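PDB 3ICL: EAL/GGDEF domain protein from Methylococcus capsulatus, which belongs to the GGDEF domain family, an alpha/beta fold built round a mixed beta-sheet, its individual role not being established. Local coordinates for residues M146-S151 against N156-S161; G124-P129 against E136-N141; V74-I77 against K81-I84; D104-P109 against I117-S122. The protein carries 1 engineered substitution. All coordinates share one frame; numbering follows the deposited sequence.

Contact 1: residues M146-S151 against N156-S161; sequences MYHAKS and NYQFFS. With SO4 (sulfate ion), chain C.
The one hydrogen bond that joins helix residues 146-151 to residues 156-161 runs from the side-chain amide of Asn-156 to a helix carbonyl: ND2 lies 3.0 Å from Ala-149 O. The bond is fairly straight at hydrogen (158°), but the donor stands above the carbonyl plane. The acceptor lies close to the amide plane of Asn-156, whose OD1 is bonded to Ser-122 OG, so both ends of the amide are held.

Packing is carried by Gln-158 and Ala-149. The methyl CB of Ala-149 sits 3.7 Å from Gln-158 OE1 and 3.8 Å from Asn-156 ND2. The torsion of Gln-158 about CA-CB (chi1 77°) places CG between backbone N and carbonyl carbon; the extended chain then reaches the helix, its NE2 3.2 Å from His-148 CB. The imidazole of His-148 is turned 44° from this amide and leads away, its ND1 2.8 Å from a water that is weakly bound by Ser-161 N.

A sulfate, probably from the crystallisation liquor, accepts hydrogen bonds from Tyr-147 OH (2.6 Å to O1), Lys-150 NZ (2.7 Å to O4) and engineered Lys-81.

The contact closes the beta-alpha-beta unit of strand 121-127, helix 135-152 and strand 156-159; the last is an outer strand, running parallel to strand 121-127, and Tyr-157 packs on helix 96-106.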
loop_
_atom_site.group_PDB
_atom_site.type_symbol
_atom_site.label_atom_id
_atom_site.label_comp_id
_atom_site.label_asym_id
_atom_site.label_seq_id
_atom_site.Cartn_x
_atom_site.Cartn_y
_atom_site.Cartn_z
HETATM N N MSE A 146 -5.366 -7.426 -4.654
HETATM C CA MSE A 146 -3.921 -7.530 -4.491
HETATM C C MSE A 146 -3.433 -8.946 -4.806
HETATM O O MSE A 146 -2.555 -9.131 -5.649
HETATM C CB MSE A 146 -3.538 -7.168 -3.057
HETATM C CG MSE A 146 -2.042 -7.068 -2.810
HETATM SE SE MSE A 146 -1.643 -6.924 -0.913
HETATM C CE MSE A 146 -1.736 -8.824 -0.487
ATOM N N TYR A 147 -3.998 -9.941 -4.124
ATOM C CA TYR A 147 -3.603 -11.326 -4.344
ATOM C C TYR A 147 -3.860 -11.770 -5.777
ATOM O O TYR A 147 -3.125 -12.596 -6.313
ATOM C CB TYR A 147 -4.321 -12.254 -3.356
ATOM C CG TYR A 147 -3.707 -12.229 -1.972
ATOM C CD1 TYR A 147 -2.382 -12.617 -1.774
ATOM C CD2 TYR A 147 -4.443 -11.803 -0.868
ATOM C CE1 TYR A 147 -1.801 -12.581 -0.510
ATOM C CE2 TYR A 147 -3.873 -11.762 0.402
ATOM C CZ TYR A 147 -2.550 -12.151 0.571
ATOM O OH TYR A 147 -1.973 -12.097 1.816
ATOM N N HIS A 148 -4.901 -11.229 -6.401
ATOM C CA HIS A 148 -5.194 -11.572 -7.788
ATOM C C HIS A 148 -4.038 -11.072 -8.646
ATOM O O HIS A 148 -3.527 -11.789 -9.510
ATOM C CB HIS A 148 -6.503 -10.918 -8.242
ATOM C CG HIS A 148 -7.730 -11.682 -7.849
ATOM N ND1 HIS A 148 -8.992 -11.127 -7.870
ATOM C CD2 HIS A 148 -7.892 -12.966 -7.450
ATOM C CE1 HIS A 148 -9.878 -12.035 -7.500
ATOM N NE2 HIS A 148 -9.236 -13.160 -7.239
ATOM N N ALA A 149 -3.628 -9.834 -8.391
ATOM C CA ALA A 149 -2.526 -9.227 -9.122
ATOM C C ALA A 149 -1.271 -10.075 -8.937
ATOM O O ALA A 149 -0.626 -10.465 -9.907
ATOM C CB ALA A 149 -2.282 -7.805 -8.613
ATOM N N LYS A 150 -0.945 -10.367 -7.684
ATOM C CA LYS A 150 0.232 -11.163 -7.351
ATOM C C LYS A 150 0.252 -12.507 -8.073
ATOM O O LYS A 150 1.316 -13.022 -8.415
ATOM C CB LYS A 150 0.292 -11.400 -5.840
ATOM C CG LYS A 150 1.564 -12.088 -5.372
ATOM C CD LYS A 150 1.534 -12.350 -3.874
ATOM C CE LYS A 150 2.779 -13.086 -3.425
ATOM N NZ LYS A 150 2.641 -13.608 -2.036
ATOM N N SER A 151 -0.923 -13.076 -8.305
ATOM C CA SER A 151 -1.008 -14.368 -8.972
ATOM C C SER A 151 -0.729 -14.300 -10.474
ATOM O O SER A 151 -0.308 -15.291 -11.067
ATOM C CB SER A 151 -2.387 -14.994 -8.740
ATOM O OG SER A 151 -3.370 -14.341 -9.522
ATOM N N ASN A 156 2.933 -4.898 -10.391
ATOM C CA ASN A 156 1.665 -4.571 -11.024
ATOM C C ASN A 156 0.601 -4.150 -10.031
ATOM O O ASN A 156 0.788 -4.225 -8.816
ATOM C CB ASN A 156 1.165 -5.799 -11.776
ATOM C CG ASN A 156 1.064 -7.028 -10.875
ATOM O OD1 ASN A 156 1.625 -7.054 -9.777
ATOM N ND2 ASN A 156 0.362 -8.051 -11.343
ATOM N N TYR A 157 -0.532 -3.716 -10.563
ATOM C CA TYR A 157 -1.649 -3.320 -9.735
ATOM C C TYR A 157 -2.925 -3.660 -10.481
ATOM O O TYR A 157 -2.917 -3.846 -11.696
ATOM C CB TYR A 157 -1.599 -1.816 -9.417
ATOM C CG TYR A 157 -1.955 -0.868 -10.557
ATOM C CD1 TYR A 157 -3.285 -0.645 -10.927
ATOM C CD2 TYR A 157 -0.961 -0.159 -11.234
ATOM C CE1 TYR A 157 -3.613 0.267 -11.940
ATOM C CE2 TYR A 157 -1.279 0.750 -12.247
ATOM C CZ TYR A 157 -2.604 0.959 -12.591
ATOM O OH TYR A 157 -2.908 1.872 -13.578
ATOM N N GLN A 158 -4.017 -3.781 -9.744
ATOM C CA GLN A 158 -5.298 -4.041 -10.371
ATOM C C GLN A 158 -6.426 -3.669 -9.426
ATOM O O GLN A 158 -6.287 -3.754 -8.199
ATOM C CB GLN A 158 -5.407 -5.504 -10.814
ATOM C CG GLN A 158 -5.693 -6.507 -9.737
ATOM C CD GLN A 158 -5.962 -7.880 -10.326
ATOM O OE1 GLN A 158 -5.095 -8.469 -10.970
ATOM N NE2 GLN A 158 -7.170 -8.389 -10.118
ATOM N N PHE A 159 -7.532 -3.217 -10.003
ATOM C CA PHE A 159 -8.697 -2.823 -9.220
ATOM C C PHE A 159 -9.544 -4.042 -8.906
ATOM O O PHE A 159 -9.554 -5.007 -9.665
ATOM C CB PHE A 159 -9.574 -1.837 -9.989
ATOM C CG PHE A 159 -8.982 -0.473 -10.138
ATOM C CD1 PHE A 159 -8.105 -0.186 -11.177
ATOM C CD2 PHE A 159 -9.338 0.547 -9.255
ATOM C CE1 PHE A 159 -7.593 1.102 -11.344
ATOM C CE2 PHE A 159 -8.832 1.837 -9.413
ATOM C CZ PHE A 159 -7.957 2.114 -10.460
ATOM N N PHE A 160 -10.259 -3.988 -7.791
ATOM C CA PHE A 160 -11.142 -5.075 -7.412
ATOM C C PHE A 160 -12.260 -5.149 -8.455
ATOM O O PHE A 160 -12.731 -4.117 -8.932
ATOM C CB PHE A 160 -11.743 -4.806 -6.028
ATOM C CG PHE A 160 -12.779 -5.818 -5.608
ATOM C CD1 PHE A 160 -14.136 -5.496 -5.627
ATOM C CD2 PHE A 160 -12.401 -7.099 -5.225
ATOM C CE1 PHE A 160 -15.099 -6.436 -5.272
ATOM C CE2 PHE A 160 -13.356 -8.048 -4.870
ATOM C CZ PHE A 160 -14.710 -7.714 -4.893
ATOM N N SER A 161 -12.669 -6.363 -8.816
ATOM C CA SER A 161 -13.749 -6.549 -9.785
ATOM C C SER A 161 -14.930 -7.264 -9.132
ATOM O O SER A 161 -14.841 -8.447 -8.803
ATOM C CB SER A 161 -13.267 -7.369 -10.981
ATOM O OG SER A 161 -12.276 -6.666 -11.707
HETATM S S SO4 C . 1.738 -13.214 1.542
HETATM O O1 SO4 C . 0.605 -12.547 2.210
HETATM O O2 SO4 C . 2.862 -13.333 2.494
HETATM O O3 SO4 C . 1.323 -14.558 1.094
HETATM O O4 SO4 C . 2.170 -12.414 0.377
HETATM O O HOH W 1 -10.421 -8.741 -7.716
#

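Contact 2: residues G124-P129 against E136-N141; sequences GIAVSP and EQLLRN. With SO4 (sulfate ion), chain D.
Ala-126 meets the helix with its methyl: CB lies 3.3 Å from Leu-138 O and 3.8 Å from Leu-138 CD1. The short axes of strand and helix approach to 7.4 Å here. The CA-CB bond of Leu-138 points neither at the strand nor away from it, but the end of the side chain comes nearer; with CG anti to its backbone N (chi1 -155°), CD1 covers the methyl of Ala-126 and reaches on to the chain at Ser-128 N, 3.9 Å away. Its other branch, CD2, stands 4.2 Å from Ser-128 CB. At the next helical turn, the CB of Asn-141 lies 4.4 Å from that of Ala-126.

Farther out, on the helix surface turned from the strand, Arg-140 NH1 forms a salt bridge with Glu-136 OE1 one turn earlier. The same NH1 donates to O2 of a sulfate at 2.8 Å, while NH2 donates to its O1, so the anion lies at the edge of the guanidinium.

Strand 121-127 is held between strands 32-38 and 156-159, with backbone bonds from Ala-126 to Leu-33 and from Ile-125 to Gln-158. Helix 135-152 covers the Ala-126 face of the sheet, where Leu-138 also touches Leu-33 and Leu-139 reaches Leu-17 of helix 10-23.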
loop_
_atom_site.group_PDB
_atom_site.type_symbol
_atom_site.label_atom_id
_atom_site.label_comp_id
_atom_site.label_asym_id
_atom_site.label_seq_id
_atom_site.Cartn_x
_atom_site.Cartn_y
_atom_site.Cartn_z
ATOM N N GLY A 124 -3.334 -4.044 -4.907
ATOM C CA GLY A 124 -4.751 -4.237 -5.162
ATOM C C GLY A 124 -5.440 -2.920 -4.855
ATOM O O GLY A 124 -5.086 -2.256 -3.876
ATOM N N ILE A 125 -6.398 -2.586 -5.570
ATOM C CA ILE A 125 -7.018 -1.285 -5.333
ATOM C C ILE A 125 -8.527 -1.361 -5.127
ATOM O O ILE A 125 -9.236 -2.070 -5.849
ATOM C CB ILE A 125 -6.763 -0.279 -6.497
ATOM C CG1 ILE A 125 -5.278 0.085 -6.604
ATOM C CG2 ILE A 125 -7.547 1.000 -6.244
ATOM C CD1 ILE A 125 -4.913 0.843 -7.860
ATOM N N ALA A 126 -9.146 -0.706 -4.260
ATOM C CA ALA A 126 -10.582 -0.747 -4.000
ATOM C C ALA A 126 -11.078 0.689 -3.908
ATOM O O ALA A 126 -10.542 1.488 -3.143
ATOM C CB ALA A 126 -10.866 -1.485 -2.706
ATOM N N VAL A 127 -12.100 1.009 -4.693
ATOM C CA VAL A 127 -12.664 2.355 -4.718
ATOM C C VAL A 127 -14.028 2.398 -4.032
ATOM O O VAL A 127 -14.901 1.584 -4.320
ATOM C CB VAL A 127 -12.844 2.856 -6.174
ATOM C CG1 VAL A 127 -13.259 4.323 -6.179
ATOM C CG2 VAL A 127 -11.556 2.654 -6.958
ATOM N N SER A 128 -14.205 3.349 -3.123
ATOM C CA SER A 128 -15.478 3.497 -2.429
ATOM C C SER A 128 -16.379 4.351 -3.313
ATOM O O SER A 128 -15.920 5.333 -3.896
ATOM C CB SER A 128 -15.282 4.197 -1.082
ATOM O OG SER A 128 -16.512 4.288 -0.378
ATOM N N PRO A 129 -17.679 4.013 -3.401
ATOM C CA PRO A 129 -18.355 2.896 -2.733
ATOM C C PRO A 129 -18.477 1.609 -3.557
ATOM O O PRO A 129 -18.761 0.548 -3.007
ATOM C CB PRO A 129 -19.720 3.484 -2.418
ATOM C CG PRO A 129 -20.000 4.256 -3.670
ATOM C CD PRO A 129 -18.672 4.958 -3.949
ATOM N N GLU A 136 -14.135 -2.394 6.356
ATOM C CA GLU A 136 -13.802 -3.813 6.305
ATOM C C GLU A 136 -13.985 -4.373 4.897
ATOM O O GLU A 136 -13.158 -5.144 4.417
ATOM C CB GLU A 136 -14.659 -4.634 7.273
ATOM C CG GLU A 136 -14.376 -6.132 7.142
ATOM C CD GLU A 136 -15.245 -7.001 8.020
ATOM O OE1 GLU A 136 -15.254 -8.234 7.794
ATOM O OE2 GLU A 136 -15.912 -6.464 8.930
ATOM N N GLN A 137 -15.074 -3.990 4.240
ATOM C CA GLN A 137 -15.334 -4.474 2.891
ATOM C C GLN A 137 -14.313 -3.904 1.916
ATOM O O GLN A 137 -13.822 -4.613 1.036
ATOM C CB GLN A 137 -16.739 -4.079 2.434
ATOM C CG GLN A 137 -17.854 -4.660 3.273
ATOM C CD GLN A 137 -19.225 -4.249 2.773
ATOM O OE1 GLN A 137 -19.494 -3.063 2.562
ATOM N NE2 GLN A 137 -20.104 -5.228 2.586
ATOM N N LEU A 138 -13.994 -2.623 2.078
ATOM C CA LEU A 138 -13.040 -1.965 1.197
ATOM C C LEU A 138 -11.663 -2.622 1.292
ATOM O O LEU A 138 -11.047 -2.940 0.273
ATOM C CB LEU A 138 -12.948 -0.477 1.543
ATOM C CG LEU A 138 -12.488 0.452 0.415
ATOM C CD1 LEU A 138 -13.475 0.387 -0.753
ATOM C CD2 LEU A 138 -12.389 1.877 0.941
ATOM N N LEU A 139 -11.189 -2.825 2.517
ATOM C CA LEU A 139 -9.894 -3.451 2.760
ATOM C C LEU A 139 -9.841 -4.880 2.221
ATOM O O LEU A 139 -8.895 -5.262 1.529
ATOM C CB LEU A 139 -9.596 -3.460 4.261
ATOM C CG LEU A 139 -9.086 -2.146 4.854
ATOM C CD1 LEU A 139 -9.265 -2.141 6.368
ATOM C CD2 LEU A 139 -7.623 -1.966 4.466
ATOM N N ARG A 140 -10.856 -5.670 2.548
ATOM C CA ARG A 140 -10.919 -7.049 2.084
ATOM C C ARG A 140 -10.950 -7.112 0.565
ATOM O O ARG A 140 -10.345 -7.998 -0.038
ATOM C CB ARG A 140 -12.156 -7.740 2.656
ATOM C CG ARG A 140 -12.039 -8.052 4.139
ATOM C CD ARG A 140 -13.332 -8.630 4.689
ATOM N NE ARG A 140 -13.741 -9.841 3.979
ATOM C CZ ARG A 140 -14.845 -10.526 4.259
ATOM N NH1 ARG A 140 -15.647 -10.114 5.235
ATOM N NH2 ARG A 140 -15.149 -11.619 3.571
ATOM N N ASN A 141 -11.646 -6.170 -0.058
ATOM C CA ASN A 141 -11.731 -6.164 -1.511
ATOM C C ASN A 141 -10.404 -5.718 -2.134
ATOM O O ASN A 141 -9.979 -6.263 -3.152
ATOM C CB ASN A 141 -12.901 -5.278 -1.965
ATOM C CG ASN A 141 -14.257 -5.929 -1.719
ATOM O OD1 ASN A 141 -15.297 -5.276 -1.796
ATOM N ND2 ASN A 141 -14.248 -7.227 -1.428
HETATM S S SO4 D . -18.551 -12.452 5.278
HETATM O O1 SO4 D . -18.326 -11.895 3.932
HETATM O O2 SO4 D . -17.746 -11.718 6.274
HETATM O O3 SO4 D . -19.980 -12.339 5.626
HETATM O O4 SO4 D . -18.154 -13.873 5.277
#

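Contact 3: residues V74-I77 against K81-I84; sequences VARI and KFTI. Engineered in segment 81-84: Lys-81 (natural residue Glu). With SO4 (sulfate ion), chain C.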
loop_
_atom_site.group_PDB
_atom_site.type_symbol
_atom_site.label_atom_id
_atom_site.label_comp_id
_atom_site.label_asym_id
_atom_site.label_seq_id
_atom_site.Cartn_x
_atom_site.Cartn_y
_atom_site.Cartn_z
ATOM N N VAL A 74 -0.509 5.755 5.536
ATOM C CA VAL A 74 0.095 4.476 5.185
ATOM C C VAL A 74 0.369 3.717 6.479
ATOM O O VAL A 74 0.829 4.303 7.456
ATOM C CB VAL A 74 1.432 4.680 4.431
ATOM C CG1 VAL A 74 2.026 3.343 4.052
ATOM C CG2 VAL A 74 1.213 5.544 3.199
ATOM N N ALA A 75 0.078 2.422 6.494
ATOM C CA ALA A 75 0.307 1.605 7.685
ATOM C C ALA A 75 0.653 0.173 7.284
ATOM O O ALA A 75 0.121 -0.354 6.313
ATOM C CB ALA A 75 -0.926 1.622 8.579
ATOM N N ARG A 76 1.539 -0.456 8.050
ATOM C CA ARG A 76 1.982 -1.816 7.768
ATOM C C ARG A 76 1.019 -2.859 8.328
ATOM O O ARG A 76 0.334 -2.613 9.321
ATOM C CB ARG A 76 3.382 -2.025 8.365
ATOM C CG ARG A 76 4.062 -3.339 7.987
ATOM C CD ARG A 76 5.551 -3.290 8.325
ATOM N NE ARG A 76 5.797 -3.202 9.763
ATOM C CZ ARG A 76 6.134 -4.237 10.528
ATOM N NH1 ARG A 76 6.271 -5.443 9.994
ATOM N NH2 ARG A 76 6.332 -4.067 11.828
ATOM N N ILE A 77 0.960 -4.018 7.684
ATOM C CA ILE A 77 0.105 -5.093 8.165
ATOM C C ILE A 77 0.591 -6.441 7.653
ATOM O O ILE A 77 1.205 -6.531 6.591
ATOM C CB ILE A 77 -1.383 -4.872 7.760
ATOM C CG1 ILE A 77 -2.279 -5.854 8.528
ATOM C CG2 ILE A 77 -1.565 -5.057 6.256
ATOM C CD1 ILE A 77 -3.762 -5.633 8.302
ATOM N N LYS A 81 3.019 -6.257 4.266
ATOM C CA LYS A 81 2.010 -5.614 3.429
ATOM C C LYS A 81 1.785 -4.211 3.982
ATOM O O LYS A 81 2.127 -3.923 5.128
ATOM C CB LYS A 81 0.690 -6.384 3.445
ATOM C CG LYS A 81 0.525 -7.410 2.332
ATOM C CD LYS A 81 1.365 -8.655 2.561
ATOM C CE LYS A 81 0.855 -9.455 3.747
ATOM N NZ LYS A 81 1.657 -10.688 3.947
ATOM N N PHE A 82 1.226 -3.338 3.155
ATOM C CA PHE A 82 0.950 -1.965 3.562
ATOM C C PHE A 82 -0.445 -1.563 3.089
ATOM O O PHE A 82 -0.827 -1.847 1.950
ATOM C CB PHE A 82 1.979 -1.009 2.945
ATOM C CG PHE A 82 3.381 -1.200 3.456
ATOM C CD1 PHE A 82 3.813 -0.544 4.603
ATOM C CD2 PHE A 82 4.269 -2.040 2.792
ATOM C CE1 PHE A 82 5.111 -0.722 5.081
ATOM C CE2 PHE A 82 5.570 -2.221 3.264
ATOM C CZ PHE A 82 5.987 -1.562 4.410
ATOM N N THR A 83 -1.213 -0.928 3.967
ATOM C CA THR A 83 -2.539 -0.455 3.588
ATOM C C THR A 83 -2.378 1.037 3.366
ATOM O O THR A 83 -1.913 1.764 4.242
ATOM C CB THR A 83 -3.595 -0.694 4.675
ATOM O OG1 THR A 83 -3.107 -0.212 5.928
ATOM C CG2 THR A 83 -3.929 -2.188 4.770
ATOM N N ILE A 84 -2.760 1.478 2.180
ATOM C CA ILE A 84 -2.625 2.870 1.796
ATOM C C ILE A 84 -3.980 3.537 1.590
ATOM O O ILE A 84 -4.769 3.123 0.745
ATOM C CB ILE A 84 -1.786 2.942 0.504
ATOM C CG1 ILE A 84 -0.403 2.351 0.792
ATOM C CG2 ILE A 84 -1.717 4.368 -0.014
ATOM C CD1 ILE A 84 0.298 1.783 -0.423
HETATM S S SO4 C . 1.738 -13.214 1.542
HETATM O O1 SO4 C . 0.605 -12.547 2.210
HETATM O O2 SO4 C . 2.862 -13.333 2.494
HETATM O O3 SO4 C . 1.323 -14.558 1.094
HETATM O O4 SO4 C . 2.170 -12.414 0.377
#
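Ala-75 and Thr-83 face each other as an antiparallel hydrogen-bonded pair, and Ile-77 with Lys-81 forms the next one toward the turn of this beta hairpin, where the family's GGDEF signature lies. Thr-83 N donates to Ala-75 O at 2.8 Å and nearly straight (164°), answered by a longer bond from Ala-75 N to Thr-83 O. Ile-77 N gives a 2.8 Å bond to Lys-81 O, while the return bond, Lys-81 N to Ile-77 O, is more bent (140°). The non-hydrogen-bonded pair Arg-76 with Phe-82 lies between them, and Val-74 with Ile-84 follows away from the turn; alpha carbons approach carbonyl oxygens of the other strand, as with Phe-82 CA at 3.3 Å from Ala-75 O.

Apolar contacts occupy both faces. Val-74 and Ile-84 lie side by side, CG1 to CG1 4.2 Å. The aliphatic start of Arg-76 crosses the Phe-82 side chain at a slant, CB 3.9 Å from CE1. On the other face Ile-77 CG2 touches both Lys-81 CB (3.8 Å) and Thr-83 CG2.

Of the polar ends, Arg-76 forms a salt bridge with Asp-2, and Thr-83 OG1 is bonded to Arg-10. Lys-81, engineered in place of the signature glutamate, bends at its second and third torsions, which brings NZ to 2.8 Å from sulfate O1.

Strand 73-77 borders the mixed sheet and strand 81-86 joins it to strand 32-38. Helix 50-67 packs through Ile-64 on the Val-74, Phe-82 and Ile-84 face, helix 10-23 through Phe-13 on the Ala-75 and Thr-83 face.

Contact 4: residues D104-P109 against I117-S122; sequences DGLAQP and IVISVS
Leu-106 of helix 96-106 packs against Ile-119 and Val-121, where the chain enters strand 121-127 of the GGDEF-family alpha/beta fold. The chain between the two segments forms most of a small antiparallel hairpin (strands 110-112 and 115-117), whose last residue is Ile-117, so the contact closes the base of that excursion.

The tight part is apolar. Leu-106 CD1 lies 3.8 Å from Val-121 CG2, the two side chains meeting at about a right angle. Leu-106 CB is 4.1 Å from both Val-121 CG2 and Ile-119 CD1. Ile-119 reaches the helix because CG1 sits between its backbone N and carbonyl carbon (chi1 56°), which also lays CG1 3.7 Å from Leu-106 O. All three residues are buried: Leu-106 and Val-121 also touch Leu-36 of strand 32-38, and Ile-119 touches Leu-56 and Thr-60 of helix 50-67.

Toward Pro-109 the contact loosens. Exposed Pro-109 meets the other segment mainly through its CA, 3.5 Å from Ile-117 O in a CH...O contact, and its ring atom CB is farther off. Arg-63 of helix 50-67 donates to the carbonyls of Gln-108 and Pro-109.

A water joins the two segments. It donates to Leu-106 O at 2.7 Å and to Gln-108 O at 2.8 Å, and accepts from Ile-119 N at 3.0 Å.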
loop_
_atom_site.group_PDB
_atom_site.type_symbol
_atom_site.label_atom_id
_atom_site.label_comp_id
_atom_site.label_asym_id
_atom_site.label_seq_id
_atom_site.Cartn_x
_atom_site.Cartn_y
_atom_site.Cartn_z
ATOM N N ASP A 104 6.883 3.171 -9.311
ATOM C CA ASP A 104 8.078 3.825 -9.843
ATOM C C ASP A 104 9.116 4.014 -8.747
ATOM O O ASP A 104 10.309 3.820 -8.973
ATOM C CB ASP A 104 7.740 5.187 -10.463
ATOM C CG ASP A 104 6.942 5.056 -11.746
ATOM O OD1 ASP A 104 6.898 3.936 -12.301
ATOM O OD2 ASP A 104 6.368 6.067 -12.201
ATOM N N GLY A 105 8.663 4.386 -7.555
ATOM C CA GLY A 105 9.591 4.586 -6.457
ATOM C C GLY A 105 10.159 3.281 -5.923
ATOM O O GLY A 105 11.347 3.206 -5.607
ATOM N N LEU A 106 9.321 2.249 -5.833
ATOM C CA LEU A 106 9.760 0.956 -5.317
ATOM C C LEU A 106 10.530 0.092 -6.313
ATOM O O LEU A 106 11.074 -0.948 -5.940
ATOM C CB LEU A 106 8.566 0.163 -4.774
ATOM C CG LEU A 106 7.756 0.845 -3.664
ATOM C CD1 LEU A 106 6.688 -0.113 -3.133
ATOM C CD2 LEU A 106 8.683 1.283 -2.544
ATOM N N ALA A 107 10.565 0.508 -7.575
ATOM C CA ALA A 107 11.302 -0.236 -8.593
ATOM C C ALA A 107 12.779 0.140 -8.492
ATOM O O ALA A 107 13.639 -0.529 -9.061
ATOM C CB ALA A 107 10.777 0.097 -9.979
ATOM N N GLN A 108 13.065 1.224 -7.778
ATOM C CA GLN A 108 14.446 1.665 -7.596
ATOM C C GLN A 108 15.114 0.722 -6.605
ATOM O O GLN A 108 14.475 0.238 -5.673
ATOM C CB GLN A 108 14.487 3.095 -7.056
ATOM C CG GLN A 108 13.895 4.132 -7.991
ATOM C CD GLN A 108 13.719 5.476 -7.315
ATOM O OE1 GLN A 108 13.031 5.581 -6.298
ATOM N NE2 GLN A 108 14.340 6.511 -7.873
ATOM N N PRO A 109 16.411 0.441 -6.793
ATOM C CA PRO A 109 17.092 -0.464 -5.860
ATOM C C PRO A 109 17.197 0.062 -4.430
ATOM O O PRO A 109 17.135 1.264 -4.188
ATOM C CB PRO A 109 18.471 -0.650 -6.499
ATOM C CG PRO A 109 18.189 -0.458 -7.971
ATOM C CD PRO A 109 17.263 0.732 -7.960
ATOM N N ILE A 117 19.318 -4.579 -3.483
ATOM C CA ILE A 117 18.067 -5.300 -3.289
ATOM C C ILE A 117 16.961 -4.710 -4.160
ATOM O O ILE A 117 16.729 -3.496 -4.165
ATOM C CB ILE A 117 17.588 -5.272 -1.819
ATOM C CG1 ILE A 117 18.619 -5.938 -0.905
ATOM C CG2 ILE A 117 16.257 -6.005 -1.701
ATOM C CD1 ILE A 117 18.892 -7.386 -1.247
ATOM N N VAL A 118 16.299 -5.582 -4.911
ATOM C CA VAL A 118 15.202 -5.174 -5.770
ATOM C C VAL A 118 13.971 -5.949 -5.312
ATOM O O VAL A 118 13.952 -7.176 -5.347
ATOM C CB VAL A 118 15.502 -5.487 -7.256
ATOM C CG1 VAL A 118 15.891 -6.950 -7.418
ATOM C CG2 VAL A 118 14.286 -5.161 -8.111
ATOM N N ILE A 119 12.951 -5.239 -4.846
ATOM C CA ILE A 119 11.744 -5.919 -4.395
ATOM C C ILE A 119 10.742 -5.997 -5.525
ATOM O O ILE A 119 10.776 -5.182 -6.455
ATOM C CB ILE A 119 11.052 -5.190 -3.211
ATOM C CG1 ILE A 119 10.737 -3.743 -3.599
ATOM C CG2 ILE A 119 11.923 -5.268 -1.965
ATOM C CD1 ILE A 119 9.915 -3.002 -2.580
ATOM N N SER A 120 9.867 -6.994 -5.451
ATOM C CA SER A 120 8.801 -7.167 -6.432
ATOM C C SER A 120 7.548 -6.734 -5.657
ATOM O O SER A 120 7.390 -7.081 -4.486
ATOM C CB SER A 120 8.714 -8.631 -6.875
ATOM O OG SER A 120 8.556 -9.485 -5.760
ATOM N N VAL A 121 6.669 -5.973 -6.303
ATOM C CA VAL A 121 5.477 -5.439 -5.640
ATOM C C VAL A 121 4.159 -5.709 -6.367
ATOM O O VAL A 121 4.105 -5.689 -7.595
ATOM C CB VAL A 121 5.618 -3.894 -5.475
ATOM C CG1 VAL A 121 4.363 -3.300 -4.869
ATOM C CG2 VAL A 121 6.834 -3.568 -4.612
ATOM N N SER A 122 3.101 -5.961 -5.600
ATOM C CA SER A 122 1.767 -6.187 -6.169
ATOM C C SER A 122 0.784 -5.317 -5.406
ATOM O O SER A 122 0.782 -5.303 -4.176
ATOM C CB SER A 122 1.341 -7.651 -6.055
ATOM O OG SER A 122 1.968 -8.448 -7.042
HETATM O O HOH W 2 13.359 -2.314 -5.555
#

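Along the chain the order is contact 3, contact 4, contact 2, contact 1, each closing before the next opens, and all four reach the same five-stranded mixed sheet. Contact 3 pairs strand 73-77, at one border, with strand 81-86; contact 1 lies at the other border, its centre about 16 Å away. The two share a sulfate, probably from the crystallisation liquor, bound by engineered Lys-81, Tyr-147 and Lys-150. Contacts 1 and 2, centres about 12 Å apart, both use helix 135-152 and together pack the beta-alpha-beta unit. Contacts 2 and 4 are about 24 Å apart between centres, so strand 121-127 has helix 96-106 packed near its start and helix 135-152 farther along it.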